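Side-chain contacts in epidermin leader peptide processing serine protease EpiP (PDB 3QFH), which probably cleaves the leader peptide from the precursor of the lantibiotic epidermin, acting as a subtilisin-like serine endopeptidase: residues Asp116-His121 with Lys437-Ala442; Ile126-Thr131 with Gly183-Asn188; Pro196-Thr201 with Leu393-Asp398; Ile273-Ala278 with Pro387-Ala392. All coordinates share one frame; numbering follows the deposited sequence.

Contact 1 (Asp116-His121 with Lys437-Ala442). With SO4 (sulfate ion), chain N.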
loop_
_atom_site.group_PDB
_atom_site.type_symbol
_atom_site.label_atom_id
_atom_site.label_comp_id
_atom_site.label_asym_id
_atom_site.label_seq_id
_atom_site.Cartn_x
_atom_site.Cartn_y
_atom_site.Cartn_z
ATOM N N ASP A 116 -18.639 -14.781 12.697
ATOM C CA ASP A 116 -19.844 -14.721 13.543
ATOM C C ASP A 116 -19.702 -13.684 14.662
ATOM O O ASP A 116 -20.646 -13.432 15.388
ATOM C CB ASP A 116 -20.173 -16.102 14.114
ATOM C CG ASP A 116 -20.510 -17.111 13.017
ATOM O OD1 ASP A 116 -21.332 -16.775 12.134
ATOM O OD2 ASP A 116 -19.954 -18.232 13.032
ATOM N N ASP A 117 -18.519 -13.082 14.773
ATOM C CA ASP A 117 -18.218 -12.076 15.791
ATOM C C ASP A 117 -17.993 -10.689 15.169
ATOM O O ASP A 117 -17.426 -9.814 15.811
ATOM C CB ASP A 117 -16.942 -12.494 16.538
ATOM C CG ASP A 117 -17.060 -13.886 17.172
ATOM O OD1 ASP A 117 -18.127 -14.177 17.739
ATOM O OD2 ASP A 117 -16.094 -14.678 17.112
ATOM N N LEU A 118 -18.409 -10.489 13.920
ATOM C CA LEU A 118 -18.216 -9.191 13.258
ATOM C C LEU A 118 -19.053 -8.109 13.935
ATOM O O LEU A 118 -20.085 -8.419 14.506
ATOM C CB LEU A 118 -18.620 -9.252 11.789
ATOM C CG LEU A 118 -17.765 -10.115 10.858
ATOM C CD1 LEU A 118 -18.419 -10.201 9.486
ATOM C CD2 LEU A 118 -16.365 -9.568 10.758
ATOM N N PRO A 119 -18.606 -6.840 13.865
ATOM C CA PRO A 119 -19.402 -5.760 14.436
ATOM C C PRO A 119 -20.762 -5.738 13.741
ATOM O O PRO A 119 -20.869 -6.180 12.605
ATOM C CB PRO A 119 -18.611 -4.488 14.081
ATOM C CG PRO A 119 -17.276 -4.938 13.660
ATOM C CD PRO A 119 -17.384 -6.345 13.208
ATOM N N LYS A 120 -21.781 -5.221 14.408
ATOM C CA LYS A 120 -23.116 -5.176 13.821
ATOM C C LYS A 120 -23.161 -4.098 12.724
ATOM O O LYS A 120 -23.876 -4.253 11.742
ATOM C CB LYS A 120 -24.168 -4.905 14.905
ATOM C CG LYS A 120 -25.455 -5.679 14.716
ATOM C CD LYS A 120 -25.173 -7.219 14.793
ATOM C CE LYS A 120 -26.447 -8.045 14.660
ATOM N NZ LYS A 120 -27.422 -7.736 15.746
ATOM N N HIS A 121 -22.381 -3.028 12.893
ATOM C CA HIS A 121 -22.298 -1.932 11.908
ATOM C C HIS A 121 -20.853 -1.753 11.418
ATOM O O HIS A 121 -19.955 -1.525 12.211
ATOM C CB HIS A 121 -22.803 -0.626 12.513
ATOM C CG HIS A 121 -24.204 -0.710 13.044
ATOM N ND1 HIS A 121 -25.317 -0.672 12.227
ATOM C CD2 HIS A 121 -24.673 -0.828 14.309
ATOM C CE1 HIS A 121 -26.408 -0.766 12.966
ATOM N NE2 HIS A 121 -26.045 -0.858 14.232
ATOM N N LYS A 437 -8.934 -13.748 17.405
ATOM C CA LYS A 437 -8.498 -13.181 18.681
ATOM C C LYS A 437 -8.827 -11.688 18.783
ATOM O O LYS A 437 -9.311 -11.233 19.809
ATOM C CB LYS A 437 -6.999 -13.380 18.917
ATOM C CG LYS A 437 -6.591 -14.802 19.311
ATOM C CD LYS A 437 -5.106 -14.857 19.721
ATOM C CE LYS A 437 -4.652 -16.284 20.021
ATOM N NZ LYS A 437 -5.353 -16.906 21.200
ATOM N N ALA A 438 -8.554 -10.939 17.715
ATOM C CA ALA A 438 -8.779 -9.477 17.709
ATOM C C ALA A 438 -10.244 -9.107 17.989
ATOM O O ALA A 438 -10.519 -8.090 18.629
ATOM C CB ALA A 438 -8.328 -8.880 16.383
ATOM N N LEU A 439 -11.172 -9.936 17.527
ATOM C CA LEU A 439 -12.595 -9.685 17.729
ATOM C C LEU A 439 -13.148 -10.240 19.047
ATOM O O LEU A 439 -14.281 -9.983 19.387
ATOM C CB LEU A 439 -13.406 -10.269 16.563
ATOM C CG LEU A 439 -13.068 -9.670 15.192
ATOM C CD1 LEU A 439 -13.856 -10.348 14.078
ATOM C CD2 LEU A 439 -13.322 -8.184 15.193
ATOM N N ASN A 440 -12.351 -10.979 19.802
ATOM C CA ASN A 440 -12.868 -11.558 21.028
ATOM C C ASN A 440 -12.156 -11.128 22.315
ATOM O O ASN A 440 -12.123 -11.887 23.282
ATOM C CB ASN A 440 -12.866 -13.082 20.871
ATOM C CG ASN A 440 -13.941 -13.551 19.912
ATOM O OD1 ASN A 440 -15.114 -13.473 20.228
ATOM N ND2 ASN A 440 -13.541 -14.041 18.737
ATOM N N VAL A 441 -11.612 -9.912 22.328
ATOM C CA VAL A 441 -10.898 -9.414 23.516
ATOM C C VAL A 441 -11.834 -9.294 24.718
ATOM O O VAL A 441 -11.416 -9.505 25.848
ATOM C CB VAL A 441 -10.221 -8.056 23.252
ATOM C CG1 VAL A 441 -9.518 -7.550 24.510
ATOM C CG2 VAL A 441 -9.218 -8.195 22.091
ATOM N N ALA A 442 -13.107 -8.989 24.481
ATOM C CA ALA A 442 -14.068 -8.894 25.579
ATOM C C ALA A 442 -14.475 -10.284 26.071
ATOM O O ALA A 442 -15.005 -10.412 27.162
ATOM C CB ALA A 442 -15.307 -8.095 25.153
HETATM S S SO4 N . -22.114 -2.711 16.846
HETATM O O1 SO4 N . -21.622 -2.121 15.597
HETATM O O2 SO4 N . -21.707 -4.117 16.950
HETATM O O3 SO4 N . -21.580 -1.991 17.995
HETATM O O4 SO4 N . -23.570 -2.626 16.880
#
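At the edge of the subtilisin-like fold, the loop that leads into strand 126-130 meets the end of the C-terminal helix 435-439, and Asp117 and Asn440 join the two through a single polar bond. Asn440 ND2 donates to Asp117 OD2 over 3.1 Å, with an N-H...O angle of 160°. Asp117 OD2 lies in the plane of the Asn440 amide, but the N-H meets that oxygen from above the carboxylate, well out of its plane; the two flat groups stand almost perpendicular, 89° apart. Asn440 suits the place because its amide can serve both sides: ND2 also donates to the carbonyl of Tyr436, its stronger partner, one turn back in the helix, while OD1 accepts from Asn443. With chi1 at -72°, its CG lies beside the backbone N and opposite the carbonyl carbon, which carries the amide back toward the loop. Beneath this bond the contact is apolar. Leu439 sets its CB 4.2 Å from Asp117 CB, and its CD1 touches Leu118 CD2 at 4.2 Å; both leucines also rest on Leu395 of helix 382-400. Further along the loop, a sulfate, probably from the crystallisation liquor, is bound by two successive backbone amides: Lys120 N donates to sulfate O2 at 2.8 Å and His121 N to O1 at 3.0 Å. Asp117 O, meanwhile, accepts from Lys399. The tilted bond to a partly exposed carboxylate is probably modest in strength; the bonds to Tyr436 and Asn443 fix the amide's rotation so that ND2 is presented to Asp117, while the leucines supply the apolar part.

Contact 2 (Ile126-Thr131 with Gly183-Asn188); sequences IAIIDT and GQTSAN
Ile126 opens the strand by turning its side chain toward helix 177-186, where its CD1 approaches Thr185 CB at 4.2 Å. The same isoleucine also lies on Ala394 of helix 382-400, so a branched aliphatic chain fills the place between two helices. Two residues on, Ile128 faces the same way, as the alternation of a strand requires, and its CD1 meets Thr185 OG1 at 3.6 Å, the two side chains running tip to tip. Its extended chain, chi2 171°, carries the terminal methyl out to the helix. Thr185 can present a hydroxyl to this greasy surface because the oxygen is satisfied elsewhere: with chi1 at 58°, OG1 sits between the backbone N and carbonyl carbon, bonding to Ser182 O and sharing a 2.8 Å hydrogen bond with Ser186 OG. Asp130, at the end of the strand, has OD1 bonded to His177 ND1 and, through its anti lone pair, to Thr131 N at 2.8 Å; Asp130 and His177, with Ser383, probably form the catalytic triad. Ile126 and Ile128 thus pack strand 126-130, flanked in the parallel sheet by 200-204 and 230-233, against the helix that begins with His177, while Pro387 of helix 382-400 borders Thr185.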
loop_
_atom_site.group_PDB
_atom_site.type_symbol
_atom_site.label_atom_id
_atom_site.label_comp_id
_atom_site.label_asym_id
_atom_site.label_seq_id
_atom_site.Cartn_x
_atom_site.Cartn_y
_atom_site.Cartn_z
ATOM N N ILE A 126 -12.148 1.482 4.094
ATOM C CA ILE A 126 -10.791 1.112 3.811
ATOM C C ILE A 126 -10.401 1.731 2.449
ATOM O O ILE A 126 -11.085 1.528 1.451
ATOM C CB ILE A 126 -10.626 -0.407 3.756
ATOM C CG1 ILE A 126 -11.140 -1.055 5.046
ATOM C CG2 ILE A 126 -9.161 -0.785 3.513
ATOM C CD1 ILE A 126 -11.232 -2.540 4.958
ATOM N N ALA A 127 -9.324 2.501 2.432
ATOM C CA ALA A 127 -8.839 3.083 1.207
ATOM C C ALA A 127 -7.755 2.173 0.708
ATOM O O ALA A 127 -6.942 1.639 1.494
ATOM C CB ALA A 127 -8.301 4.495 1.430
ATOM N N ILE A 128 -7.768 1.929 -0.584
ATOM C CA ILE A 128 -6.746 1.092 -1.214
ATOM C C ILE A 128 -6.110 1.945 -2.285
ATOM O O ILE A 128 -6.791 2.469 -3.155
ATOM C CB ILE A 128 -7.345 -0.208 -1.823
ATOM C CG1 ILE A 128 -8.124 -0.988 -0.749
ATOM C CG2 ILE A 128 -6.232 -1.110 -2.412
ATOM C CD1 ILE A 128 -8.934 -2.154 -1.307
ATOM N N ILE A 129 -4.798 2.097 -2.212
ATOM C CA ILE A 129 -4.061 2.860 -3.192
ATOM C C ILE A 129 -3.384 1.817 -4.080
ATOM O O ILE A 129 -2.487 1.132 -3.640
ATOM C CB ILE A 129 -3.071 3.798 -2.501
ATOM C CG1 ILE A 129 -3.858 4.755 -1.598
ATOM C CG2 ILE A 129 -2.232 4.549 -3.534
ATOM C CD1 ILE A 129 -3.001 5.648 -0.751
ATOM N N ASP A 130 -3.844 1.673 -5.319
ATOM C CA ASP A 130 -3.314 0.608 -6.168
ATOM C C ASP A 130 -3.611 0.862 -7.660
ATOM O O ASP A 130 -3.786 2.030 -8.083
ATOM C CB ASP A 130 -3.894 -0.737 -5.679
ATOM C CG ASP A 130 -2.897 -1.886 -5.793
ATOM O OD1 ASP A 130 -2.522 -2.286 -6.926
ATOM O OD2 ASP A 130 -2.500 -2.400 -4.727
ATOM N N THR A 131 -3.703 -0.207 -8.447
ATOM C CA THR A 131 -3.848 -0.065 -9.894
ATOM C C THR A 131 -5.273 0.230 -10.385
ATOM O O THR A 131 -5.467 0.540 -11.551
ATOM C CB THR A 131 -3.266 -1.307 -10.650
ATOM O OG1 THR A 131 -4.056 -2.459 -10.403
ATOM C CG2 THR A 131 -1.818 -1.608 -10.213
ATOM N N GLY A 183 -10.000 -7.814 -3.163
ATOM C CA GLY A 183 -10.643 -9.051 -2.759
ATOM C C GLY A 183 -10.239 -9.489 -1.363
ATOM O O GLY A 183 -11.082 -10.002 -0.597
ATOM N N GLN A 184 -8.970 -9.261 -1.005
ATOM C CA GLN A 184 -8.469 -9.647 0.308
ATOM C C GLN A 184 -9.094 -8.842 1.447
ATOM O O GLN A 184 -9.275 -9.365 2.538
ATOM C CB GLN A 184 -6.945 -9.566 0.375
ATOM C CG GLN A 184 -6.232 -10.609 -0.546
ATOM C CD GLN A 184 -6.607 -12.043 -0.192
ATOM O OE1 GLN A 184 -6.138 -12.593 0.792
ATOM N NE2 GLN A 184 -7.438 -12.646 -1.006
ATOM N N THR A 185 -9.452 -7.593 1.186
ATOM C CA THR A 185 -10.066 -6.773 2.215
ATOM C C THR A 185 -11.577 -6.883 2.203
ATOM O O THR A 185 -12.200 -6.940 3.254
ATOM C CB THR A 185 -9.773 -5.237 2.038
ATOM O OG1 THR A 185 -10.239 -4.789 0.764
ATOM C CG2 THR A 185 -8.323 -4.906 2.166
ATOM N N SER A 186 -12.168 -6.957 1.019
ATOM C CA SER A 186 -13.602 -6.761 0.904
ATOM C C SER A 186 -14.481 -7.757 0.131
ATOM O O SER A 186 -15.678 -7.501 -0.034
ATOM C CB SER A 186 -13.777 -5.387 0.239
ATOM O OG SER A 186 -12.990 -4.380 0.885
ATOM N N ALA A 187 -13.926 -8.852 -0.374
ATOM C CA ALA A 187 -14.746 -9.802 -1.129
ATOM C C ALA A 187 -15.881 -10.308 -0.248
ATOM O O ALA A 187 -15.670 -10.647 0.908
ATOM C CB ALA A 187 -13.906 -10.989 -1.635
ATOM N N ASN A 188 -17.089 -10.323 -0.792
ATOM C CA ASN A 188 -18.209 -10.901 -0.100
ATOM C C ASN A 188 -19.149 -11.545 -1.135
ATOM O O ASN A 188 -20.128 -10.958 -1.536
ATOM C CB ASN A 188 -18.919 -9.865 0.765
ATOM C CG ASN A 188 -19.970 -10.494 1.688
ATOM O OD1 ASN A 188 -20.098 -11.702 1.759
ATOM N ND2 ASN A 188 -20.710 -9.668 2.384
#

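Contact 3 (Pro196-Thr201 with Leu393-Asp398); sequences PNNKFT and LALIID
Asn198 reaches from the loop before strand 200-204 to the side of helix 382-400, where its amide and the carboxylate of Asp398 come from opposite directions with their planes nearly parallel, 13° apart. ND2 donates to Asp398 OD2 over 3.1 Å with an angle of 151°, meeting the oxygen nearly along its C-O axis. Asn198 CG lies opposite the carbonyl carbon and beside the backbone N (chi1 -70°), from where the amide faces the helix. The packed part lies against that helix, at Ala394 and Leu395. Ala394, one turn before Asp398, brings its CB to 3.9 Å from Asn198 ND2; its small methyl lets the amide come close. At the oxygen end of the amide, Leu395 CD2 sits 3.9 Å from Asn198 OD1, a plain van der Waals contact that leaves the oxygen to another partner. On the looser side a water joins the groups, donating to Asn198 OD1 and Asp398 OD2, each at 2.9 Å. Asparagine suits the position because it presents donor and acceptor together: the N-H goes to the carboxylate and the C=O takes the water, closing a small ring of bonds. Both groups have stronger partners in Thr124, whose carbonyl accepts from Asn198 ND2 and whose hydroxyl bonds Asp398 OD1. Thr124, the direct amide-carboxylate bond and the water together satisfy these buried groups; Glu403 lies near Asp398 OD1, and this proximity could raise the carboxylate's affinity for a proton. A helix lying on one face of a parallel sheet is typical of the alpha/beta subtilisin fold, and here the loop before strand 200-204 is joined to the helix's later part.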
loop_
_atom_site.group_PDB
_atom_site.type_symbol
_atom_site.label_atom_id
_atom_site.label_comp_id
_atom_site.label_asym_id
_atom_site.label_seq_id
_atom_site.Cartn_x
_atom_site.Cartn_y
_atom_site.Cartn_z
ATOM N N PRO A 196 -15.808 -8.352 5.139
ATOM C CA PRO A 196 -16.835 -8.487 4.105
ATOM C C PRO A 196 -18.016 -7.520 4.104
ATOM O O PRO A 196 -18.751 -7.495 3.118
ATOM C CB PRO A 196 -17.343 -9.925 4.292
ATOM C CG PRO A 196 -16.964 -10.305 5.666
ATOM C CD PRO A 196 -15.753 -9.523 6.028
ATOM N N ASN A 197 -18.195 -6.743 5.175
ATOM C CA ASN A 197 -19.294 -5.776 5.255
ATOM C C ASN A 197 -18.830 -4.315 5.198
ATOM O O ASN A 197 -19.638 -3.411 5.227
ATOM C CB ASN A 197 -20.096 -6.019 6.534
ATOM C CG ASN A 197 -20.641 -7.452 6.629
ATOM O OD1 ASN A 197 -20.929 -8.095 5.622
ATOM N ND2 ASN A 197 -20.773 -7.947 7.855
ATOM N N ASN A 198 -17.527 -4.094 5.121
ATOM C CA ASN A 198 -16.976 -2.747 5.013
ATOM C C ASN A 198 -16.850 -2.298 3.566
ATOM O O ASN A 198 -16.534 -3.091 2.668
ATOM C CB ASN A 198 -15.579 -2.643 5.672
ATOM C CG ASN A 198 -15.635 -2.738 7.188
ATOM O OD1 ASN A 198 -15.753 -3.824 7.747
ATOM N ND2 ASN A 198 -15.528 -1.589 7.861
ATOM N N LYS A 199 -17.074 -1.015 3.342
ATOM C CA LYS A 199 -16.904 -0.446 2.017
ATOM C C LYS A 199 -15.427 -0.145 1.836
ATOM O O LYS A 199 -14.718 0.173 2.815
ATOM C CB LYS A 199 -17.680 0.860 1.855
ATOM C CG LYS A 199 -19.162 0.803 2.186
ATOM C CD LYS A 199 -19.892 -0.227 1.345
ATOM C CE LYS A 199 -21.367 -0.296 1.738
ATOM N NZ LYS A 199 -22.131 -1.344 1.005
ATOM N N PHE A 200 -14.956 -0.268 0.600
ATOM C CA PHE A 200 -13.603 0.078 0.267
ATOM C C PHE A 200 -13.663 1.156 -0.799
ATOM O O PHE A 200 -14.647 1.279 -1.556
ATOM C CB PHE A 200 -12.776 -1.133 -0.177
ATOM C CG PHE A 200 -13.097 -1.636 -1.557
ATOM C CD1 PHE A 200 -12.332 -1.239 -2.645
ATOM C CD2 PHE A 200 -14.146 -2.519 -1.764
ATOM C CE1 PHE A 200 -12.610 -1.707 -3.907
ATOM C CE2 PHE A 200 -14.424 -3.003 -3.030
ATOM C CZ PHE A 200 -13.667 -2.589 -4.101
ATOM N N THR A 201 -12.617 1.961 -0.822
ATOM C CA THR A 201 -12.501 3.052 -1.748
ATOM C C THR A 201 -11.192 2.844 -2.455
ATOM O O THR A 201 -10.158 2.701 -1.808
ATOM C CB THR A 201 -12.467 4.405 -1.019
ATOM O OG1 THR A 201 -13.588 4.505 -0.141
ATOM C CG2 THR A 201 -12.519 5.533 -2.001
ATOM N N LEU A 393 -7.849 -4.047 10.911
ATOM C CA LEU A 393 -7.920 -2.751 11.610
ATOM C C LEU A 393 -9.277 -2.090 11.454
ATOM O O LEU A 393 -9.766 -1.420 12.388
ATOM C CB LEU A 393 -6.824 -1.818 11.125
ATOM C CG LEU A 393 -5.415 -2.144 11.621
ATOM C CD1 LEU A 393 -4.377 -1.466 10.759
ATOM C CD2 LEU A 393 -5.271 -1.721 13.090
ATOM N N ALA A 394 -9.890 -2.242 10.281
ATOM C CA ALA A 394 -11.221 -1.687 10.073
ATOM C C ALA A 394 -12.203 -2.379 11.024
ATOM O O ALA A 394 -13.070 -1.728 11.639
ATOM C CB ALA A 394 -11.669 -1.833 8.617
ATOM N N LEU A 395 -12.064 -3.686 11.158
ATOM C CA LEU A 395 -12.932 -4.464 12.067
ATOM C C LEU A 395 -12.753 -4.065 13.524
ATOM O O LEU A 395 -13.727 -3.955 14.275
ATOM C CB LEU A 395 -12.666 -5.954 11.925
ATOM C CG LEU A 395 -13.000 -6.624 10.585
ATOM C CD1 LEU A 395 -12.613 -8.107 10.634
ATOM C CD2 LEU A 395 -14.481 -6.446 10.266
ATOM N N ILE A 396 -11.503 -3.853 13.919
ATOM C CA ILE A 396 -11.159 -3.484 15.288
ATOM C C ILE A 396 -11.704 -2.090 15.640
ATOM O O ILE A 396 -12.269 -1.880 16.714
ATOM C CB ILE A 396 -9.636 -3.557 15.502
ATOM C CG1 ILE A 396 -9.188 -5.023 15.482
ATOM C CG2 ILE A 396 -9.253 -2.899 16.837
ATOM C CD1 ILE A 396 -7.674 -5.204 15.249
ATOM N N ILE A 397 -11.548 -1.151 14.724
ATOM C CA ILE A 397 -12.071 0.203 14.935
ATOM C C ILE A 397 -13.595 0.172 15.130
ATOM O O ILE A 397 -14.150 0.843 16.026
ATOM C CB ILE A 397 -11.682 1.141 13.767
ATOM C CG1 ILE A 397 -10.157 1.360 13.765
ATOM C CG2 ILE A 397 -12.391 2.503 13.918
ATOM C CD1 ILE A 397 -9.582 2.015 12.461
ATOM N N ASP A 398 -14.280 -0.608 14.307
ATOM C CA ASP A 398 -15.743 -0.695 14.411
ATOM C C ASP A 398 -16.195 -1.513 15.653
ATOM O O ASP A 398 -17.136 -1.141 16.350
ATOM C CB ASP A 398 -16.336 -1.273 13.132
ATOM C CG ASP A 398 -16.108 -0.370 11.917
ATOM O OD1 ASP A 398 -15.703 0.800 12.113
ATOM O OD2 ASP A 398 -16.314 -0.832 10.762
HETATM O O HOH W 1 -16.511 -3.734 10.585
#

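Contact 4 (Ile273-Ala278 with Pro387-Ala392)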
loop_
_atom_site.group_PDB
_atom_site.type_symbol
_atom_site.label_atom_id
_atom_site.label_comp_id
_atom_site.label_asym_id
_atom_site.label_seq_id
_atom_site.Cartn_x
_atom_site.Cartn_y
_atom_site.Cartn_z
ATOM N N ILE A 273 -4.931 5.511 9.612
ATOM C CA ILE A 273 -3.797 4.621 9.804
ATOM C C ILE A 273 -3.329 4.211 8.413
ATOM O O ILE A 273 -4.161 3.867 7.554
ATOM C CB ILE A 273 -4.237 3.298 10.538
ATOM C CG1 ILE A 273 -5.019 3.598 11.816
ATOM C CG2 ILE A 273 -3.033 2.404 10.816
ATOM C CD1 ILE A 273 -5.636 2.351 12.457
ATOM N N VAL A 274 -2.012 4.209 8.203
ATOM C CA VAL A 274 -1.409 3.789 6.950
ATOM C C VAL A 274 -0.749 2.418 7.149
ATOM O O VAL A 274 0.107 2.238 8.038
ATOM C CB VAL A 274 -0.358 4.817 6.462
ATOM C CG1 VAL A 274 0.403 4.282 5.216
ATOM C CG2 VAL A 274 -1.007 6.168 6.152
ATOM N N VAL A 275 -1.168 1.452 6.338
ATOM C CA VAL A 275 -0.642 0.092 6.361
ATOM C C VAL A 275 0.124 -0.140 5.054
ATOM O O VAL A 275 -0.430 -0.001 3.961
ATOM C CB VAL A 275 -1.778 -0.930 6.469
ATOM C CG1 VAL A 275 -1.211 -2.375 6.607
ATOM C CG2 VAL A 275 -2.696 -0.557 7.644
ATOM N N ALA A 276 1.373 -0.538 5.172
ATOM C CA ALA A 276 2.225 -0.675 4.035
ATOM C C ALA A 276 2.810 -2.077 3.934
ATOM O O ALA A 276 3.143 -2.700 4.936
ATOM C CB ALA A 276 3.364 0.347 4.148
ATOM N N ALA A 277 2.961 -2.537 2.711
ATOM C CA ALA A 277 3.551 -3.840 2.451
ATOM C C ALA A 277 5.058 -3.779 2.558
ATOM O O ALA A 277 5.684 -2.842 2.071
ATOM C CB ALA A 277 3.184 -4.323 1.047
ATOM N N ALA A 278 5.632 -4.795 3.182
ATOM C CA ALA A 278 7.062 -4.938 3.195
ATOM C C ALA A 278 7.420 -5.280 1.745
ATOM O O ALA A 278 6.548 -5.665 0.964
ATOM C CB ALA A 278 7.480 -6.051 4.122
ATOM N N PRO A 387 -3.465 -6.311 2.816
ATOM C CA PRO A 387 -4.903 -6.017 2.906
ATOM C C PRO A 387 -5.613 -6.756 4.015
ATOM O O PRO A 387 -6.663 -6.270 4.492
ATOM C CB PRO A 387 -5.452 -6.444 1.530
ATOM C CG PRO A 387 -4.359 -7.275 0.921
ATOM C CD PRO A 387 -3.089 -6.709 1.455
ATOM N N LYS A 388 -5.062 -7.904 4.429
ATOM C CA LYS A 388 -5.625 -8.677 5.546
ATOM C C LYS A 388 -5.523 -7.893 6.860
ATOM O O LYS A 388 -6.470 -7.866 7.677
ATOM C CB LYS A 388 -4.926 -10.043 5.667
ATOM C CG LYS A 388 -5.179 -10.997 4.498
ATOM C CD LYS A 388 -4.562 -12.371 4.785
ATOM C CE LYS A 388 -4.850 -13.371 3.670
ATOM N NZ LYS A 388 -4.220 -12.947 2.407
ATOM N N VAL A 389 -4.378 -7.233 7.042
ATOM C CA VAL A 389 -4.130 -6.395 8.195
ATOM C C VAL A 389 -4.979 -5.135 8.107
ATOM O O VAL A 389 -5.552 -4.709 9.121
ATOM C CB VAL A 389 -2.640 -6.044 8.349
ATOM C CG1 VAL A 389 -2.419 -5.014 9.464
ATOM C CG2 VAL A 389 -1.810 -7.323 8.594
ATOM N N SER A 390 -5.077 -4.527 6.921
ATOM C CA SER A 390 -5.921 -3.324 6.777
ATOM C C SER A 390 -7.370 -3.662 7.135
ATOM O O SER A 390 -8.048 -2.919 7.867
ATOM C CB SER A 390 -5.883 -2.745 5.357
ATOM O OG SER A 390 -4.597 -2.251 5.015
ATOM N N GLY A 391 -7.868 -4.753 6.580
ATOM C CA GLY A 391 -9.228 -5.199 6.887
ATOM C C GLY A 391 -9.453 -5.429 8.370
ATOM O O GLY A 391 -10.486 -5.033 8.918
ATOM N N ALA A 392 -8.476 -6.066 9.024
ATOM C CA ALA A 392 -8.541 -6.347 10.451
ATOM C C ALA A 392 -8.651 -5.058 11.270
ATOM O O ALA A 392 -9.474 -4.964 12.217
ATOM C CB ALA A 392 -7.304 -7.191 10.898
#
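Strand 273-277 passes beside the helical turn 387-392 with its nearest CA atoms, Val275 and Ser390, 6.3 Å apart, a short separation that small side chains on the helix allow. The helix is continuous through this segment, with Gly391 N bonded to Pro387 O at 2.8 Å, although the bonding to the preceding turn is missing at residues 387 and 388, where it kinks; proline, which has no N-H to give, fits that place. Val275 alone carries the strand's side of the contact. Its CB lies 3.4 Å from Ser390 OG, with CG1 and CG2 both 3.7 Å from the same oxygen, so the branched side chain straddles the hydroxyl. Ser390 OG can lie against this apolar surface because its hydrogen-bond partner is Asn232 OD1, on the neighbouring strand 230-233. Beside it, Val275 CG1 touches Val389 CG1 at 4.1 Å, the two valines crossing at a slant. In Val275, chi1 of -175° places CG1 opposite the backbone N, from where it reaches Val389. Valine gives strand-favouring bulk without length. Small residues of a central helix lying on a parallel sheet are in keeping with the subtilisin fold, in which this helix begins near Ser383, probably the nucleophile.

How the contacts relate
Helix 382-400 ties the set together: contact 4 uses its earlier part, contact 3 its later part, and Leu393 CD1 lies 3.7 Å from Val275 CG2 between them. Contacts 2, 3 and 4 all reach the seven-stranded parallel sheet and have centres 10 to 11 Å apart; Ile126 O and Thr201 N, 2.8 Å apart, probably bond contacts 2 and 3 across adjacent strands. Contact 1 is peripheral, its centre about 12 Å from that of contact 3, and the two touch where Leu118 CD2 lies 3.7 Å from Leu395 CD2. Contact 2 holds Asp130 of the probable triad, whereas the sulfate lies in contact 1, about 6 Å from the Asp398 side chain.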